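Local coordinates for putative CRISPR-associated endoribonuclease-like protein Cas6 (Pyrococcus furiosus, PDB 3UFC), which is a Cas6-related member of the CRISPR antiviral defence system and probably binds CRISPR RNA, at residues F54-I59 with K68-L73; S82-E87 with E172-L177; P100-G105 with F109-I114; V136-F141 with D155-D160; L195-S200 with T230-G235. All coordinates share one frame; numbering follows the deposited sequence.

Contact 1 of 5, residues F54-I59 with K68-L73; sequences FSRIII and KGIKIL
I59 meets two isoleucines of 68-73 at different inclinations: its side chain lies at about a right angle to I72 and at a slant to I70. The CD1 methyl does most of the touching, 3.9 Å from I72 CG1 and 4.0 Å from I70 CG2, and so settles between the two. Placing CG1 opposite the carbonyl carbon (chi1 -54°) and extending the chain beyond it carries CD1 across, while the CG2 branches of I59 and I72 approach to 4.1 Å. These residues lie where strand 53-59, at the edge of the large antiparallel sheet of the first ferredoxin-like half, faces a small three-stranded sheet built partly from the excursion that leads on to strand 77-83. K68 and G69 both face I65 in that small sheet, a classic beta bulge just before I70. Three residues before I59, R56 brings NH2 to 4.2 Å from I70 CD1, the methyl lying oblique to the guanidinium. The charged end is held by other groups, NH1 bonding to N23 OD1 and NH2 to F20 O. The hydroxyl of S55 donates to R56 O at 2.8 Å, tilted out of the carbonyl plane, and OG also bonds to Y80 N.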
# COMPACT_ATOMS: atom_id res chain seq x y z
N PHE A 54 1.07 -0.17 2.89
CA PHE A 54 -0.02 0.32 3.71
C PHE A 54 -1.14 0.80 2.81
O PHE A 54 -0.91 1.13 1.64
CB PHE A 54 0.42 1.38 4.74
CG PHE A 54 0.90 2.69 4.15
CD1 PHE A 54 2.26 2.90 3.90
CD2 PHE A 54 0.02 3.76 3.97
CE1 PHE A 54 2.73 4.16 3.49
CE2 PHE A 54 0.48 5.02 3.56
CZ PHE A 54 1.84 5.22 3.32
N SER A 55 -2.35 0.79 3.34
CA SER A 55 -3.53 1.19 2.59
C SER A 55 -3.76 2.69 2.60
O SER A 55 -3.03 3.45 3.24
CB SER A 55 -4.76 0.53 3.19
OG SER A 55 -5.09 1.16 4.43
N ARG A 56 -4.79 3.09 1.88
CA ARG A 56 -5.20 4.48 1.88
C ARG A 56 -6.04 4.54 3.17
O ARG A 56 -6.42 3.50 3.72
CB ARG A 56 -6.07 4.77 0.65
CG ARG A 56 -5.28 4.90 -0.65
CD ARG A 56 -4.64 6.28 -0.78
NE ARG A 56 -5.66 7.31 -0.99
CZ ARG A 56 -5.44 8.62 -0.91
NH1 ARG A 56 -4.23 9.08 -0.63
NH2 ARG A 56 -6.44 9.46 -1.10
N ILE A 57 -6.30 5.74 3.67
CA ILE A 57 -7.11 5.85 4.88
C ILE A 57 -8.53 5.43 4.48
O ILE A 57 -9.13 6.04 3.60
CB ILE A 57 -7.08 7.30 5.43
CG1 ILE A 57 -5.66 7.67 5.86
CG2 ILE A 57 -8.03 7.43 6.62
CD1 ILE A 57 -5.48 9.13 6.26
N ILE A 58 -9.04 4.38 5.11
CA ILE A 58 -10.38 3.88 4.80
C ILE A 58 -11.42 4.52 5.72
O ILE A 58 -11.43 4.28 6.93
CB ILE A 58 -10.43 2.34 4.95
CG1 ILE A 58 -9.32 1.70 4.12
CG2 ILE A 58 -11.79 1.81 4.50
CD1 ILE A 58 -9.42 1.98 2.64
N ILE A 59 -12.28 5.34 5.13
CA ILE A 59 -13.32 6.06 5.86
C ILE A 59 -14.71 5.51 5.51
O ILE A 59 -15.14 5.57 4.36
CB ILE A 59 -13.24 7.56 5.51
CG1 ILE A 59 -11.81 8.06 5.78
CG2 ILE A 59 -14.24 8.34 6.34
CD1 ILE A 59 -11.48 9.38 5.13
N LYS A 68 -10.73 20.47 -2.47
CA LYS A 68 -10.65 20.63 -1.02
C LYS A 68 -10.10 19.37 -0.36
O LYS A 68 -9.19 19.44 0.47
CB LYS A 68 -12.03 20.95 -0.44
CG LYS A 68 -12.54 22.34 -0.77
CD LYS A 68 -11.63 23.41 -0.18
CE LYS A 68 -12.11 24.81 -0.53
NZ LYS A 68 -11.22 25.86 0.04
N GLY A 69 -10.65 18.22 -0.73
CA GLY A 69 -10.19 16.97 -0.16
C GLY A 69 -11.32 16.01 0.17
O GLY A 69 -12.36 16.00 -0.48
N ILE A 70 -11.10 15.20 1.20
CA ILE A 70 -12.09 14.22 1.63
C ILE A 70 -12.72 14.68 2.94
O ILE A 70 -12.02 14.92 3.92
CB ILE A 70 -11.44 12.84 1.85
CG1 ILE A 70 -10.63 12.44 0.62
CG2 ILE A 70 -12.51 11.80 2.12
CD1 ILE A 70 -9.81 11.17 0.81
N LYS A 71 -14.05 14.81 2.95
CA LYS A 71 -14.75 15.23 4.15
C LYS A 71 -15.16 13.99 4.94
O LYS A 71 -15.93 13.16 4.46
CB LYS A 71 -16.00 16.04 3.80
CG LYS A 71 -16.73 16.59 5.01
CD LYS A 71 -17.96 17.39 4.61
CE LYS A 71 -18.68 17.94 5.83
NZ LYS A 71 -19.86 18.77 5.44
N ILE A 72 -14.62 13.88 6.15
CA ILE A 72 -14.90 12.75 7.03
C ILE A 72 -16.25 12.91 7.74
O ILE A 72 -16.43 13.83 8.53
CB ILE A 72 -13.79 12.60 8.08
CG1 ILE A 72 -12.45 12.36 7.38
CG2 ILE A 72 -14.11 11.47 9.05
CD1 ILE A 72 -11.25 12.40 8.29
N LEU A 73 -17.18 12.01 7.45
CA LEU A 73 -18.51 12.05 8.05
C LEU A 73 -18.72 10.92 9.05
O LEU A 73 -19.85 10.54 9.33
CB LEU A 73 -19.58 11.97 6.96
CG LEU A 73 -19.53 13.00 5.83
CD1 LEU A 73 -20.61 12.66 4.81
CD2 LEU A 73 -19.73 14.40 6.38

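Contact 2 of 5, residues S82-E87 with E172-L177; sequences SSSNKE and EVMGDL
V173, in the last turn of helix 158-174, points at S84 and sets its CG1 methyl 4.1 Å from S84 OG. A chi1 of 176°, with CG1 anti to the backbone N, sends that methyl toward the serine. On its other flanks V173 rests against F220 and Y51. M174 follows; its CB leaves to the side of the other segment, but the folded thioether returns so that SD lies 4.3 Å from S84 OG. This is a loose van der Waals approach at the surface, and M174 shares F220 of helix 215-224 with V173. The meeting joins the two ferredoxin-like halves of the Cas6 architecture: the end of the first helix of the C-terminal half stands opposite the link from strand 77-83 to helix 86-98 in the N-terminal half. G175 then leaves the helix with positive phi (105°), at backbone angles that would press a CB against the preceding carbonyl O, and the chain turns off into 176-177. Across from V173 and M174, the link is shaped by its own polar groups. S83 OG accepts from N85 N at 3.0 Å in an ST turn, and N85 is the N-cap of helix 86-98, where OD1 receives a weak bond from E87 N. S84 N is bound by N224 OD1.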
# COMPACT_ATOMS: atom_id res chain seq x y z
N SER A 82 0.89 -3.72 6.40
CA SER A 82 1.31 -5.11 6.31
C SER A 82 2.76 -5.26 5.88
O SER A 82 3.32 -4.37 5.23
CB SER A 82 0.42 -5.88 5.34
OG SER A 82 0.92 -7.19 5.13
N SER A 83 3.36 -6.39 6.25
CA SER A 83 4.73 -6.69 5.88
C SER A 83 5.02 -8.16 6.12
O SER A 83 4.45 -8.77 7.03
CB SER A 83 5.71 -5.85 6.69
OG SER A 83 7.04 -6.23 6.39
N SER A 84 5.91 -8.73 5.31
CA SER A 84 6.28 -10.13 5.47
C SER A 84 7.26 -10.22 6.64
O SER A 84 7.48 -11.29 7.20
CB SER A 84 6.95 -10.66 4.19
OG SER A 84 8.13 -9.94 3.88
N ASN A 85 7.83 -9.08 7.01
CA ASN A 85 8.80 -9.00 8.10
C ASN A 85 8.15 -8.58 9.42
O ASN A 85 7.77 -7.42 9.61
CB ASN A 85 9.91 -8.00 7.73
CG ASN A 85 11.12 -8.11 8.64
OD1 ASN A 85 10.99 -8.23 9.85
ND2 ASN A 85 12.31 -8.03 8.05
N LYS A 86 8.03 -9.54 10.34
CA LYS A 86 7.43 -9.28 11.65
C LYS A 86 8.19 -8.19 12.41
O LYS A 86 7.59 -7.43 13.18
CB LYS A 86 7.40 -10.57 12.47
CG LYS A 86 6.64 -11.71 11.81
CD LYS A 86 6.80 -13.01 12.59
CE LYS A 86 6.19 -14.19 11.85
NZ LYS A 86 4.73 -14.00 11.62
N GLU A 87 9.50 -8.12 12.21
CA GLU A 87 10.31 -7.12 12.88
C GLU A 87 9.90 -5.71 12.44
O GLU A 87 9.96 -4.76 13.23
CB GLU A 87 11.79 -7.35 12.56
CG GLU A 87 12.75 -6.53 13.40
CD GLU A 87 12.82 -7.00 14.85
OE1 GLU A 87 13.51 -6.34 15.66
OE2 GLU A 87 12.18 -8.02 15.18
N GLU A 172 15.12 -9.14 -3.80
CA GLU A 172 15.70 -8.20 -2.86
C GLU A 172 15.20 -8.41 -1.43
O GLU A 172 15.99 -8.47 -0.49
CB GLU A 172 15.40 -6.77 -3.30
CG GLU A 172 15.83 -5.71 -2.31
CD GLU A 172 17.31 -5.77 -2.00
OE1 GLU A 172 18.12 -5.87 -2.95
OE2 GLU A 172 17.67 -5.70 -0.80
N VAL A 173 13.89 -8.52 -1.26
CA VAL A 173 13.31 -8.69 0.07
C VAL A 173 13.48 -10.09 0.67
O VAL A 173 13.88 -10.21 1.83
CB VAL A 173 11.81 -8.30 0.06
CG1 VAL A 173 11.18 -8.56 1.43
CG2 VAL A 173 11.67 -6.82 -0.29
N MET A 174 13.19 -11.13 -0.10
CA MET A 174 13.31 -12.50 0.39
C MET A 174 14.72 -13.08 0.30
O MET A 174 15.03 -14.08 0.94
CB MET A 174 12.34 -13.42 -0.36
CG MET A 174 10.88 -12.95 -0.35
SD MET A 174 10.24 -12.69 1.33
CE MET A 174 9.91 -14.37 1.83
N GLY A 175 15.58 -12.46 -0.50
CA GLY A 175 16.95 -12.96 -0.61
C GLY A 175 17.26 -13.72 -1.88
O GLY A 175 18.42 -13.78 -2.30
N ASP A 176 16.26 -14.33 -2.50
CA ASP A 176 16.47 -15.06 -3.74
C ASP A 176 15.18 -15.09 -4.54
O ASP A 176 14.13 -14.72 -4.03
CB ASP A 176 16.95 -16.48 -3.45
CG ASP A 176 17.62 -17.13 -4.66
OD1 ASP A 176 18.16 -18.25 -4.52
OD2 ASP A 176 17.62 -16.52 -5.76
N LEU A 177 15.28 -15.51 -5.80
CA LEU A 177 14.10 -15.58 -6.65
C LEU A 177 13.21 -16.72 -6.17
O LEU A 177 13.70 -17.68 -5.57
CB LEU A 177 14.52 -15.84 -8.11
CG LEU A 177 15.28 -14.74 -8.84
CD1 LEU A 177 15.86 -15.29 -10.14
CD2 LEU A 177 14.36 -13.57 -9.13

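Contact 3 of 5, residues P100-G105 with F109-I114; sequences PEFKIG and FLVADI
Three backbone hydrogen bonds tie P100 and F102 to F109 and V111. F102 and F109 form an antiparallel hydrogen-bonded pair, with F102 N donating to F109 O at 3.0 Å (167°) and F109 N returning a more bent bond to F102 O at 2.8 Å (142°). V111 N reaches P100 O at 2.8 Å, and V111 CG2 also crowds that oxygen at 3.2 Å. Between these bonds E101 and L110 make a non-hydrogen-bonded pair, where E101 CA comes 3.4 Å from F109 O in a CA-H...O contact.

On the face bearing E101 and L110 the packing is light, E101 CG lying 4.1 Å from L110 CD1. F102 and F109 occupy the buried face. There V111 CG2 abuts the edge of the F102 ring, 3.8 Å from CE1, while I104 crosses F109 at about a right angle and sets CD1 3.5 Å from F109 CD2. The strands' N-to-C directions make 138°, well short of exactly antiparallel, so the hairpin is markedly twisted. It closes the five-stranded sheet, with 101-104 outermost and strand 3-11 flanking 107-116. Helix 23-37 packs on F102 through L26 and I30 and adds a cation-pi contact from K33; I96 of helix 86-98 lies against both F102 and V111.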
# COMPACT_ATOMS: atom_id res chain seq x y z
N PRO A 100 1.30 8.06 19.36
CA PRO A 100 -0.02 7.84 18.76
C PRO A 100 -0.72 8.95 17.97
O PRO A 100 -1.89 8.80 17.64
CB PRO A 100 -0.86 7.40 19.95
CG PRO A 100 -0.29 8.23 21.06
CD PRO A 100 1.20 8.09 20.83
N GLU A 101 -0.04 10.04 17.66
CA GLU A 101 -0.69 11.11 16.91
C GLU A 101 -0.23 11.22 15.46
O GLU A 101 0.96 11.08 15.16
CB GLU A 101 -0.48 12.47 17.59
CG GLU A 101 -1.17 12.62 18.93
CD GLU A 101 -1.16 14.05 19.43
OE1 GLU A 101 -1.77 14.92 18.78
OE2 GLU A 101 -0.53 14.31 20.48
N PHE A 102 -1.18 11.46 14.56
CA PHE A 102 -0.88 11.62 13.14
C PHE A 102 -1.46 12.93 12.63
O PHE A 102 -2.56 13.33 13.02
CB PHE A 102 -1.46 10.47 12.31
CG PHE A 102 -0.63 9.21 12.35
CD1 PHE A 102 -0.94 8.18 13.23
CD2 PHE A 102 0.48 9.06 11.51
CE1 PHE A 102 -0.16 7.02 13.28
CE2 PHE A 102 1.25 7.91 11.55
CZ PHE A 102 0.94 6.89 12.44
N LYS A 103 -0.72 13.59 11.75
CA LYS A 103 -1.14 14.85 11.16
C LYS A 103 -1.30 14.66 9.66
O LYS A 103 -0.35 14.30 8.96
CB LYS A 103 -0.09 15.92 11.45
CG LYS A 103 -0.45 17.32 10.97
CD LYS A 103 -1.63 17.88 11.74
CE LYS A 103 -1.82 19.36 11.43
NZ LYS A 103 -3.00 19.94 12.15
N ILE A 104 -2.51 14.88 9.16
CA ILE A 104 -2.80 14.76 7.73
C ILE A 104 -3.30 16.13 7.31
O ILE A 104 -4.44 16.51 7.60
CB ILE A 104 -3.89 13.69 7.44
CG1 ILE A 104 -3.36 12.28 7.74
CG2 ILE A 104 -4.31 13.75 5.98
CD1 ILE A 104 -3.06 12.01 9.20
N GLY A 105 -2.44 16.89 6.63
CA GLY A 105 -2.83 18.23 6.23
C GLY A 105 -2.98 19.03 7.51
O GLY A 105 -2.06 19.07 8.32
N PHE A 109 -5.09 13.43 14.17
CA PHE A 109 -5.74 12.16 14.49
C PHE A 109 -5.07 11.52 15.69
O PHE A 109 -3.86 11.70 15.92
CB PHE A 109 -5.63 11.18 13.32
CG PHE A 109 -6.46 11.54 12.12
CD1 PHE A 109 -7.72 10.97 11.95
CD2 PHE A 109 -5.98 12.42 11.16
CE1 PHE A 109 -8.50 11.29 10.83
CE2 PHE A 109 -6.75 12.74 10.04
CZ PHE A 109 -8.01 12.17 9.87
N LEU A 110 -5.84 10.77 16.46
CA LEU A 110 -5.30 10.05 17.60
C LEU A 110 -5.52 8.57 17.29
O LEU A 110 -6.60 8.19 16.85
CB LEU A 110 -6.04 10.43 18.88
CG LEU A 110 -5.51 9.79 20.18
CD1 LEU A 110 -4.02 10.06 20.32
CD2 LEU A 110 -6.27 10.36 21.38
N VAL A 111 -4.49 7.75 17.47
CA VAL A 111 -4.66 6.32 17.21
C VAL A 111 -5.57 5.79 18.32
O VAL A 111 -5.22 5.86 19.50
CB VAL A 111 -3.31 5.58 17.25
CG1 VAL A 111 -3.54 4.07 17.19
CG2 VAL A 111 -2.44 6.02 16.09
N ALA A 112 -6.73 5.28 17.93
CA ALA A 112 -7.69 4.77 18.90
C ALA A 112 -7.51 3.30 19.23
O ALA A 112 -7.91 2.85 20.31
CB ALA A 112 -9.10 5.00 18.37
N ASP A 113 -6.90 2.55 18.32
CA ASP A 113 -6.69 1.13 18.56
C ASP A 113 -5.82 0.51 17.47
O ASP A 113 -5.79 1.00 16.34
CB ASP A 113 -8.05 0.42 18.62
CG ASP A 113 -7.95 -1.02 19.08
OD1 ASP A 113 -7.16 -1.31 20.00
OD2 ASP A 113 -8.68 -1.87 18.52
N ILE A 114 -5.11 -0.55 17.83
CA ILE A 114 -4.26 -1.28 16.89
C ILE A 114 -4.60 -2.75 17.07
O ILE A 114 -4.45 -3.30 18.17
CB ILE A 114 -2.76 -1.08 17.20
CG1 ILE A 114 -2.38 0.40 17.07
CG2 ILE A 114 -1.92 -1.91 16.23
CD1 ILE A 114 -0.94 0.69 17.43

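Contact 4 of 5, residues V136-F141 with D155-D160; sequences VRTVKF and DELFLD
The extended chain of 136-141 passes the N-terminal part of helix 158-174 at a distance, V136 and F158 having CA atoms 6.7 Å apart and T138 and L157 8.1 Å, so the gap is bridged mainly by side chains, with no backbone pairing. V136 and F158 carry most of the contact and stand at about a right angle. The CG2 methyl of V136 comes to 3.5 Å from F158 CE1, with the ring met obliquely, and V136 CB approaches the same CE1 at 3.8 Å. The other methyl, CG1, sits 3.8 Å from F158 O, so the valine touches both the ring and the backbone of its partner. F158 sends CG opposite its backbone N (chi1 -174°), which swings the ring back against the valine. Its remaining surroundings include I185 of strand 183-197. One step along, the more exposed L157 crosses T138 with CD2 4.1 Å from T138 OG1. F158 N bonds to D155 O at 3.0 Å, fixing the turn that presents L157 and F158 to the strand. R137 turns elsewhere, forming a salt bridge with D150 of the partner strand 145-151. The C-terminal half has ferredoxin-like topology, in which strand 125-130, helix 158-174 and strand 183-197 form the first beta-alpha-beta unit; the two-stranded hairpin 136-151 can be read as an insertion between strand 125-130 and that helix, its first strand seated on the helix's N-terminal region.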
# COMPACT_ATOMS: atom_id res chain seq x y z
N VAL A 136 2.23 0.10 -11.52
CA VAL A 136 3.10 -0.68 -12.38
C VAL A 136 3.57 0.27 -13.47
O VAL A 136 2.76 0.83 -14.21
CB VAL A 136 2.35 -1.86 -13.04
CG1 VAL A 136 3.30 -2.63 -13.95
CG2 VAL A 136 1.77 -2.79 -11.96
N ARG A 137 4.88 0.45 -13.56
CA ARG A 137 5.42 1.38 -14.54
C ARG A 137 6.42 0.79 -15.53
O ARG A 137 6.92 -0.32 -15.35
CB ARG A 137 6.08 2.55 -13.80
CG ARG A 137 5.17 3.22 -12.80
CD ARG A 137 5.84 3.33 -11.45
NE ARG A 137 6.83 4.40 -11.37
CZ ARG A 137 6.53 5.69 -11.38
NH1 ARG A 137 5.28 6.09 -11.46
NH2 ARG A 137 7.50 6.59 -11.28
N THR A 138 6.68 1.57 -16.57
CA THR A 138 7.64 1.20 -17.60
C THR A 138 8.34 2.49 -18.00
O THR A 138 7.96 3.57 -17.53
CB THR A 138 6.93 0.57 -18.82
OG1 THR A 138 7.92 0.14 -19.77
CG2 THR A 138 6.00 1.56 -19.48
N VAL A 139 9.36 2.39 -18.84
CA VAL A 139 10.09 3.58 -19.26
C VAL A 139 9.74 4.01 -20.68
O VAL A 139 9.81 3.22 -21.62
CB VAL A 139 11.62 3.34 -19.19
CG1 VAL A 139 12.37 4.53 -19.76
CG2 VAL A 139 12.03 3.11 -17.74
N LYS A 140 9.35 5.28 -20.83
CA LYS A 140 9.01 5.84 -22.13
C LYS A 140 9.77 7.15 -22.38
O LYS A 140 10.20 7.81 -21.44
CB LYS A 140 7.50 6.08 -22.24
CG LYS A 140 6.69 4.84 -22.57
CD LYS A 140 5.22 5.18 -22.80
CE LYS A 140 4.43 3.97 -23.28
NZ LYS A 140 4.38 2.87 -22.27
N PHE A 141 9.91 7.50 -23.65
CA PHE A 141 10.63 8.71 -24.06
C PHE A 141 9.99 10.03 -23.65
O PHE A 141 8.77 10.20 -23.70
CB PHE A 141 10.84 8.68 -25.57
CG PHE A 141 9.59 8.37 -26.36
CD1 PHE A 141 8.52 9.26 -26.37
CD2 PHE A 141 9.50 7.18 -27.08
CE1 PHE A 141 7.37 8.97 -27.10
CE2 PHE A 141 8.35 6.88 -27.81
CZ PHE A 141 7.28 7.78 -27.82
N ASP A 155 -3.38 -2.23 -20.33
CA ASP A 155 -2.17 -2.00 -21.13
C ASP A 155 -1.47 -3.32 -21.44
O ASP A 155 -1.31 -4.17 -20.56
CB ASP A 155 -1.21 -1.08 -20.37
CG ASP A 155 -1.66 0.37 -20.38
OD1 ASP A 155 -1.59 1.03 -19.32
OD2 ASP A 155 -2.06 0.85 -21.46
N GLU A 156 -1.05 -3.48 -22.69
CA GLU A 156 -0.37 -4.71 -23.12
C GLU A 156 0.84 -5.08 -22.26
O GLU A 156 1.08 -6.26 -22.01
CB GLU A 156 0.08 -4.59 -24.58
CG GLU A 156 -1.04 -4.45 -25.59
CD GLU A 156 -0.53 -4.55 -27.01
OE1 GLU A 156 0.39 -3.77 -27.37
OE2 GLU A 156 -1.04 -5.39 -27.77
N LEU A 157 1.60 -4.08 -21.84
CA LEU A 157 2.79 -4.32 -21.02
C LEU A 157 2.54 -4.50 -19.52
O LEU A 157 3.44 -4.92 -18.80
CB LEU A 157 3.79 -3.17 -21.21
CG LEU A 157 4.70 -3.17 -22.44
CD1 LEU A 157 3.88 -3.25 -23.71
CD2 LEU A 157 5.54 -1.89 -22.42
N PHE A 158 1.34 -4.20 -19.06
CA PHE A 158 1.01 -4.31 -17.64
C PHE A 158 1.45 -5.62 -16.98
O PHE A 158 2.29 -5.61 -16.07
CB PHE A 158 -0.50 -4.14 -17.43
CG PHE A 158 -0.91 -4.10 -15.97
CD1 PHE A 158 -0.82 -2.92 -15.23
CD2 PHE A 158 -1.37 -5.25 -15.33
CE1 PHE A 158 -1.18 -2.89 -13.89
CE2 PHE A 158 -1.73 -5.23 -13.98
CZ PHE A 158 -1.63 -4.05 -13.26
N LEU A 159 0.90 -6.73 -17.45
CA LEU A 159 1.22 -8.03 -16.87
C LEU A 159 2.72 -8.34 -16.84
O LEU A 159 3.25 -8.70 -15.79
CB LEU A 159 0.47 -9.15 -17.60
CG LEU A 159 0.73 -10.55 -17.04
CD1 LEU A 159 0.39 -10.58 -15.56
CD2 LEU A 159 -0.09 -11.58 -17.81
N ASP A 160 3.40 -8.20 -17.97
CA ASP A 160 4.84 -8.48 -18.00
C ASP A 160 5.61 -7.56 -17.06
O ASP A 160 6.56 -7.99 -16.41
CB ASP A 160 5.39 -8.38 -19.42
CG ASP A 160 5.01 -9.57 -20.27
OD1 ASP A 160 4.77 -10.65 -19.70
OD2 ASP A 160 4.96 -9.42 -21.51

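Contact 5 of 5, residues L195-S200 with T230-G235; sequences LIVKDS and TNLGFG
V197 presents a forked bump to two neighbours of 230-235. Its CG2 prong butts against the rim of the F234 ring, near the ring plane, 3.6 Å from CZ and 3.7 Å from CE1. The CG1 prong, opposite the backbone N (chi1 -179°), instead meets L232 CD1 at 3.7 Å, so the fork straddles leucine and phenylalanine. L195, two residues back on the same side of the strand, supplies a second knob: CD1 lies 3.9 Å from F234 CE2, obliquely placed to the ring. The far end of F234 thus abuts both L195 and V197, whose side chains run past it in the opposite direction.

The strand segment ends in the tight turn at K198-D199 that leads into strand 200-213. Facing it, ahead of strand 237-239, is a glycine-containing loop that matches the glycine-rich loop of the RAMP superfamily. T230 O accepts from G233 N at 2.9 Å and F234 N at 3.3 Å, both on one face of its carbonyl plane. The contact between the segments is wholly apolar, while bonds inside the loop, and to N23 and T53, take up several of its backbone polar atoms; shape and burial therefore set the fit.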
# COMPACT_ATOMS: atom_id res chain seq x y z
N LEU A 195 -2.59 10.27 -7.76
CA LEU A 195 -2.24 10.83 -6.47
C LEU A 195 -0.88 11.50 -6.49
O LEU A 195 0.07 11.00 -7.09
CB LEU A 195 -2.22 9.73 -5.40
CG LEU A 195 -3.54 9.01 -5.09
CD1 LEU A 195 -3.26 7.83 -4.17
CD2 LEU A 195 -4.53 9.99 -4.44
N ILE A 196 -0.78 12.64 -5.82
CA ILE A 196 0.49 13.33 -5.73
C ILE A 196 1.23 12.71 -4.55
O ILE A 196 0.72 12.68 -3.44
CB ILE A 196 0.32 14.84 -5.47
CG1 ILE A 196 -0.17 15.53 -6.74
CG2 ILE A 196 1.64 15.44 -4.98
CD1 ILE A 196 -0.45 17.01 -6.57
N VAL A 197 2.42 12.19 -4.82
CA VAL A 197 3.24 11.58 -3.78
C VAL A 197 4.47 12.46 -3.66
O VAL A 197 5.38 12.40 -4.49
CB VAL A 197 3.65 10.15 -4.15
CG1 VAL A 197 4.49 9.54 -3.03
CG2 VAL A 197 2.41 9.31 -4.41
N LYS A 198 4.48 13.28 -2.62
CA LYS A 198 5.55 14.22 -2.36
C LYS A 198 5.53 15.35 -3.40
O LYS A 198 4.93 16.40 -3.16
CB LYS A 198 6.92 13.53 -2.39
CG LYS A 198 8.06 14.48 -2.02
CD LYS A 198 9.42 13.82 -2.12
CE LYS A 198 10.51 14.79 -1.68
NZ LYS A 198 11.87 14.20 -1.81
N ASP A 199 6.16 15.13 -4.55
CA ASP A 199 6.22 16.16 -5.58
C ASP A 199 5.81 15.70 -6.97
O ASP A 199 5.86 16.49 -7.92
CB ASP A 199 7.63 16.74 -5.62
CG ASP A 199 8.69 15.66 -5.76
OD1 ASP A 199 9.87 15.94 -5.49
OD2 ASP A 199 8.34 14.53 -6.16
N SER A 200 5.41 14.44 -7.11
CA SER A 200 5.02 13.92 -8.41
C SER A 200 3.75 13.08 -8.40
O SER A 200 3.45 12.40 -7.41
CB SER A 200 6.16 13.09 -9.00
OG SER A 200 7.38 13.81 -8.98
N THR A 230 5.23 0.39 -3.03
CA THR A 230 4.39 -0.10 -1.94
C THR A 230 4.65 0.56 -0.58
O THR A 230 3.71 0.80 0.18
CB THR A 230 4.49 -1.65 -1.80
OG1 THR A 230 5.82 -2.03 -1.42
CG2 THR A 230 4.13 -2.31 -3.13
N ASN A 231 5.91 0.87 -0.29
CA ASN A 231 6.27 1.50 0.98
C ASN A 231 5.72 2.92 1.10
O ASN A 231 5.70 3.49 2.20
CB ASN A 231 7.79 1.49 1.17
CG ASN A 231 8.51 2.31 0.12
OD1 ASN A 231 8.24 2.19 -1.07
ND2 ASN A 231 9.43 3.16 0.57
N LEU A 232 5.28 3.49 -0.02
CA LEU A 232 4.72 4.84 -0.00
C LEU A 232 3.21 4.76 0.16
O LEU A 232 2.51 5.78 0.06
CB LEU A 232 5.07 5.58 -1.30
CG LEU A 232 6.56 5.78 -1.58
CD1 LEU A 232 6.72 6.56 -2.88
CD2 LEU A 232 7.22 6.52 -0.42
N GLY A 233 2.70 3.56 0.39
CA GLY A 233 1.27 3.38 0.59
C GLY A 233 0.50 2.91 -0.64
O GLY A 233 -0.62 3.36 -0.88
N PHE A 234 1.10 1.99 -1.39
CA PHE A 234 0.47 1.47 -2.60
C PHE A 234 0.49 -0.05 -2.72
O PHE A 234 1.30 -0.72 -2.09
CB PHE A 234 1.17 2.03 -3.85
CG PHE A 234 0.97 3.50 -4.04
CD1 PHE A 234 1.84 4.42 -3.46
CD2 PHE A 234 -0.11 3.97 -4.78
CE1 PHE A 234 1.64 5.80 -3.61
CE2 PHE A 234 -0.33 5.35 -4.93
CZ PHE A 234 0.55 6.26 -4.35
N GLY A 235 -0.42 -0.57 -3.54
CA GLY A 235 -0.48 -1.99 -3.81
C GLY A 235 -0.96 -2.95 -2.75
O GLY A 235 -0.85 -4.16 -2.92

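Overall arrangement
Contacts 1, 4 and 5 are buried and rely on apolar side chains, contact 3 is partly buried and joined by backbone hydrogen bonds, and contact 2 is a sparse surface approach. Contacts 1, 2 and 3 share the N-terminal five-stranded sheet. Contacts 1 and 3 touch directly, I72 CD1 lying 3.6 Å from F109 CZ, to make one hydrophobic layer. The F54 ring packs on the loop of contact 5, carrying contact 1 across to the C-terminal half, and contact 2 joins the halves again, its centre about 28 Å from that of contact 1. Contacts 2 and 4 use opposite ends of helix 158-174; contact 4 lies farthest from contact 3, about 36 Å between centres.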